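Local atomic coordinates of RNA-binding protein RO60 (Deinococcus radiodurans, PDB entry 2NVO), a protein that binds several small RNAs that accumulate during recovery from ultraviolet irradiation and contributes to the resistance of the bacterium to that radiation. Residues A[316-321]-A[348-353]; A[391-396]-A[427-432]. All coordinates share one frame; numbering follows the deposited sequence.

Interaction 1 of 2, residues A[316-321]-A[348-353]; sequences LDALKA and EEAFTL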
# COMPACT_ATOMS: atom_id res chain seq x y z
N LEU A 316 11.87 2.32 -3.83
CA LEU A 316 11.84 1.58 -2.56
C LEU A 316 11.35 0.13 -2.71
O LEU A 316 11.71 -0.73 -1.91
CB LEU A 316 10.99 2.32 -1.53
CG LEU A 316 11.63 3.60 -1.01
CD1 LEU A 316 10.68 4.29 -0.04
CD2 LEU A 316 12.95 3.26 -0.34
N ASP A 317 10.52 -0.12 -3.71
CA ASP A 317 10.11 -1.48 -4.03
C ASP A 317 11.33 -2.29 -4.44
O ASP A 317 11.48 -3.44 -4.04
CB ASP A 317 9.11 -1.49 -5.19
CG ASP A 317 7.75 -0.97 -4.79
OD1 ASP A 317 7.41 -1.03 -3.59
OD2 ASP A 317 7.00 -0.49 -5.70
N ALA A 318 12.20 -1.68 -5.25
CA ALA A 318 13.39 -2.38 -5.69
C ALA A 318 14.37 -2.51 -4.53
O ALA A 318 15.02 -3.54 -4.39
CB ALA A 318 14.04 -1.66 -6.89
N LEU A 319 14.49 -1.47 -3.72
CA LEU A 319 15.40 -1.53 -2.58
C LEU A 319 14.95 -2.64 -1.63
O LEU A 319 15.76 -3.44 -1.20
CB LEU A 319 15.51 -0.18 -1.85
CG LEU A 319 16.53 -0.14 -0.69
CD1 LEU A 319 17.89 -0.72 -1.09
CD2 LEU A 319 16.68 1.30 -0.14
N LYS A 320 13.66 -2.70 -1.32
CA LYS A 320 13.14 -3.75 -0.43
C LYS A 320 13.42 -5.14 -1.01
O LYS A 320 13.90 -6.04 -0.30
CB LYS A 320 11.64 -3.56 -0.17
CG LYS A 320 11.02 -4.73 0.59
CD LYS A 320 9.50 -4.62 0.66
CE LYS A 320 8.90 -5.77 1.47
NZ LYS A 320 7.48 -5.49 1.86
N ALA A 321 13.14 -5.33 -2.30
CA ALA A 321 13.38 -6.63 -2.91
C ALA A 321 14.84 -7.05 -2.81
O ALA A 321 15.14 -8.21 -2.54
CB ALA A 321 12.88 -6.67 -4.38
N GLU A 348 19.94 -3.21 -7.93
CA GLU A 348 20.49 -1.87 -7.76
C GLU A 348 20.22 -1.03 -8.98
O GLU A 348 19.99 0.17 -8.87
CB GLU A 348 21.99 -1.93 -7.44
CG GLU A 348 22.27 -2.30 -6.00
CD GLU A 348 23.71 -2.71 -5.74
OE1 GLU A 348 24.63 -1.99 -6.17
OE2 GLU A 348 23.92 -3.76 -5.09
N GLU A 349 20.22 -1.66 -10.16
CA GLU A 349 19.90 -0.96 -11.39
C GLU A 349 18.41 -0.64 -11.48
O GLU A 349 18.04 0.45 -11.92
CB GLU A 349 20.34 -1.77 -12.63
CG GLU A 349 20.12 -1.02 -13.93
CD GLU A 349 20.54 -1.80 -15.18
OE1 GLU A 349 21.35 -2.73 -15.05
OE2 GLU A 349 20.05 -1.47 -16.28
N ALA A 350 17.55 -1.58 -11.08
CA ALA A 350 16.12 -1.35 -11.04
C ALA A 350 15.78 -0.15 -10.15
O ALA A 350 14.92 0.66 -10.48
CB ALA A 350 15.38 -2.60 -10.57
N PHE A 351 16.47 -0.04 -9.01
CA PHE A 351 16.29 1.09 -8.11
C PHE A 351 16.48 2.42 -8.85
O PHE A 351 15.62 3.29 -8.81
CB PHE A 351 17.30 0.97 -6.97
CG PHE A 351 17.33 2.14 -6.03
CD1 PHE A 351 16.38 2.27 -5.03
CD2 PHE A 351 18.35 3.09 -6.11
CE1 PHE A 351 16.43 3.33 -4.12
CE2 PHE A 351 18.40 4.16 -5.21
CZ PHE A 351 17.42 4.28 -4.21
N THR A 352 17.60 2.55 -9.55
CA THR A 352 17.90 3.78 -10.30
C THR A 352 16.89 4.02 -11.42
O THR A 352 16.41 5.14 -11.59
CB THR A 352 19.33 3.74 -10.84
OG1 THR A 352 20.23 3.57 -9.74
CG2 THR A 352 19.68 5.03 -11.59
N LEU A 353 16.54 2.97 -12.15
CA LEU A 353 15.60 3.08 -13.27
C LEU A 353 14.19 3.46 -12.82
O LEU A 353 13.45 4.12 -13.55
CB LEU A 353 15.54 1.77 -14.07
CG LEU A 353 16.84 1.36 -14.76
CD1 LEU A 353 16.76 -0.07 -15.32
CD2 LEU A 353 17.17 2.36 -15.86
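An antiparallel helix pair from the TROVE part of the chain, whose HEAT-like helical repeats form the horseshoe of the ring-shaped monomer, brings A318 against A350 and F351. The short segments 316-321 and 348-353 run at 168° to one another with their axes 8.0 Å apart, a close spacing that small residues make possible. A318 is central to the contact: its CB points toward the partner helix and reaches the backbone of F351, lying 3.6 Å from F351 N, and its CA is 5.1 Å from F351 CA. The methyl groups of the two alanines also meet, A318 CB to A350 CB at 4.0 Å, so that the helices approach closely here, with little more than methyl groups between them. The larger side chains, L319 and F351, lie to one side of this point. F351 has its CG anti to the backbone N (chi1 174°), which carries the ring along the flank of helix 315-326, toward L319. The ring stands obliquely to the leucine, and it also meets the ring of F355 edge-to-face. L319 in turn also packs on M390 of helix 388-402, at the border with the VWFA-like domain. No hydrogen bond crosses between the segments, and none is needed, since the backbone amides are engaged within their own helices, as in K320 N to L316 O. The leucine reaches the phenyl ring through its first side-chain carbon, L319 CB, which lies 4.1 Å from F351 CD1.

Interaction 2 of 2, residues A[391-396]-A[427-432]; sequences AAAAMS and ESAMQK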
# COMPACT_ATOMS: atom_id res chain seq x y z
N ALA A 391 16.69 4.57 4.40
CA ALA A 391 15.38 4.97 3.89
C ALA A 391 15.33 6.47 3.59
O ALA A 391 14.83 6.89 2.53
CB ALA A 391 14.27 4.58 4.86
N ALA A 392 15.80 7.28 4.54
CA ALA A 392 15.82 8.73 4.40
C ALA A 392 16.73 9.20 3.24
O ALA A 392 16.41 10.18 2.53
CB ALA A 392 16.24 9.39 5.73
N ALA A 393 17.87 8.52 3.07
CA ALA A 393 18.77 8.81 1.97
C ALA A 393 18.14 8.48 0.63
O ALA A 393 18.32 9.24 -0.34
CB ALA A 393 20.12 8.09 2.13
N ALA A 394 17.43 7.35 0.58
CA ALA A 394 16.68 6.95 -0.61
C ALA A 394 15.62 8.01 -0.97
O ALA A 394 15.54 8.45 -2.13
CB ALA A 394 16.01 5.56 -0.40
N MET A 395 14.84 8.44 0.03
CA MET A 395 13.79 9.43 -0.19
C MET A 395 14.37 10.79 -0.58
O MET A 395 13.75 11.54 -1.33
CB MET A 395 12.89 9.57 1.05
CG MET A 395 12.03 8.32 1.36
SD MET A 395 10.97 7.81 -0.03
CE MET A 395 9.85 9.18 -0.17
N SER A 396 15.55 11.12 -0.07
CA SER A 396 16.24 12.36 -0.42
C SER A 396 16.64 12.34 -1.90
O SER A 396 16.36 13.29 -2.64
CB SER A 396 17.50 12.55 0.43
OG SER A 396 17.16 12.84 1.78
N GLU A 427 24.54 4.92 -1.33
CA GLU A 427 25.63 4.80 -0.37
C GLU A 427 26.30 6.13 0.01
O GLU A 427 26.55 6.38 1.18
CB GLU A 427 26.68 3.81 -0.91
CG GLU A 427 26.08 2.65 -1.74
CD GLU A 427 25.76 3.05 -3.19
OE1 GLU A 427 26.67 3.51 -3.93
OE2 GLU A 427 24.60 2.88 -3.61
N SER A 428 26.56 7.01 -0.96
CA SER A 428 27.21 8.28 -0.62
C SER A 428 26.25 9.23 0.10
O SER A 428 26.65 9.98 0.99
CB SER A 428 27.87 8.93 -1.85
OG SER A 428 26.92 9.26 -2.85
N ALA A 429 24.97 9.20 -0.27
CA ALA A 429 23.95 9.98 0.43
C ALA A 429 23.80 9.51 1.88
O ALA A 429 23.66 10.32 2.79
CB ALA A 429 22.62 9.87 -0.29
N MET A 430 23.81 8.20 2.09
CA MET A 430 23.73 7.66 3.44
C MET A 430 24.83 8.23 4.33
O MET A 430 24.57 8.63 5.47
CB MET A 430 23.80 6.13 3.42
CG MET A 430 22.49 5.46 3.01
SD MET A 430 22.66 3.68 2.85
CE MET A 430 23.07 3.24 4.54
N GLN A 431 26.05 8.28 3.82
CA GLN A 431 27.18 8.81 4.59
C GLN A 431 27.07 10.31 4.87
O GLN A 431 27.38 10.76 5.96
CB GLN A 431 28.51 8.48 3.91
CG GLN A 431 28.85 7.00 3.89
CD GLN A 431 29.94 6.66 2.88
OE1 GLN A 431 30.49 5.56 2.90
NE2 GLN A 431 30.25 7.61 1.98
N LYS A 432 26.61 11.07 3.87
CA LYS A 432 26.38 12.50 4.08
C LYS A 432 25.30 12.74 5.12
O LYS A 432 25.25 13.80 5.71
CB LYS A 432 26.01 13.19 2.76
CG LYS A 432 27.20 13.34 1.82
CD LYS A 432 26.80 13.96 0.47
CE LYS A 432 28.03 14.08 -0.45
NZ LYS A 432 27.60 14.34 -1.84
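M430 lies against A393 where the short helix 426-432 packs on helix 388-402 of the VWFA-like domain, and its side chain can be followed outward atom by atom. CB leaves the backbone along the flank of the partner helix. With chi1 at -78°, CG is anti to the carbonyl carbon and beside the backbone N, a setting that brings this methylene to 3.6 Å from A393 CB. The chain then runs extended through SD, with chi2 at 175°, and bends at the thioether (chi3 63°) to place CE. Beyond A393 the methionine also packs on N389 and M390, one turn earlier on helix 388-402, so the long flexible side chain lies along that helix. A393 supplies the matching small surface: A393 CB points toward helix 426-432 and also comes within 3.7 Å of M430 N. A429 completes the contact with another methyl, its CB 3.9 Å from A393 CB. Helix 388-402 also packs on the sheet, A392 and S396 touching strand 364-369. S396, a polar residue in this buried setting, turns its hydroxyl back on its own helix, S396 OG donating to A392 O at 2.9 Å. That carbonyl also accepts S396 N, the two donors arriving from opposite faces of its plane. At the outer side of helix 426-432, K432 NZ forms a salt bridge with D424. Between the two segments themselves only alkyl carbons and backbone meet, consistent with their being held together mainly by close apolar packing, with no hydrogen bond between them.

Interaction 1 belongs to the TROVE horseshoe and interaction 2 to the VWFA-like domain that closes it into a ring, yet their centres are only 14 Å apart. Both are buried helix-helix contacts without cross-segment hydrogen bonds, and both rely on alanines for close approach. They differ in the larger partner: a rigid phenyl ring in 348-353, a flexible thioether in 427-432, which is partly exposed. Helix 388-402 connects them, because its face turned from helix 426-432 meets the horseshoe: L316 CD1 lies 3.5 Å from M395 SD, and L316 CD2 3.8 Å from A394 CB. Apolar packing thus continues across the domain boundary.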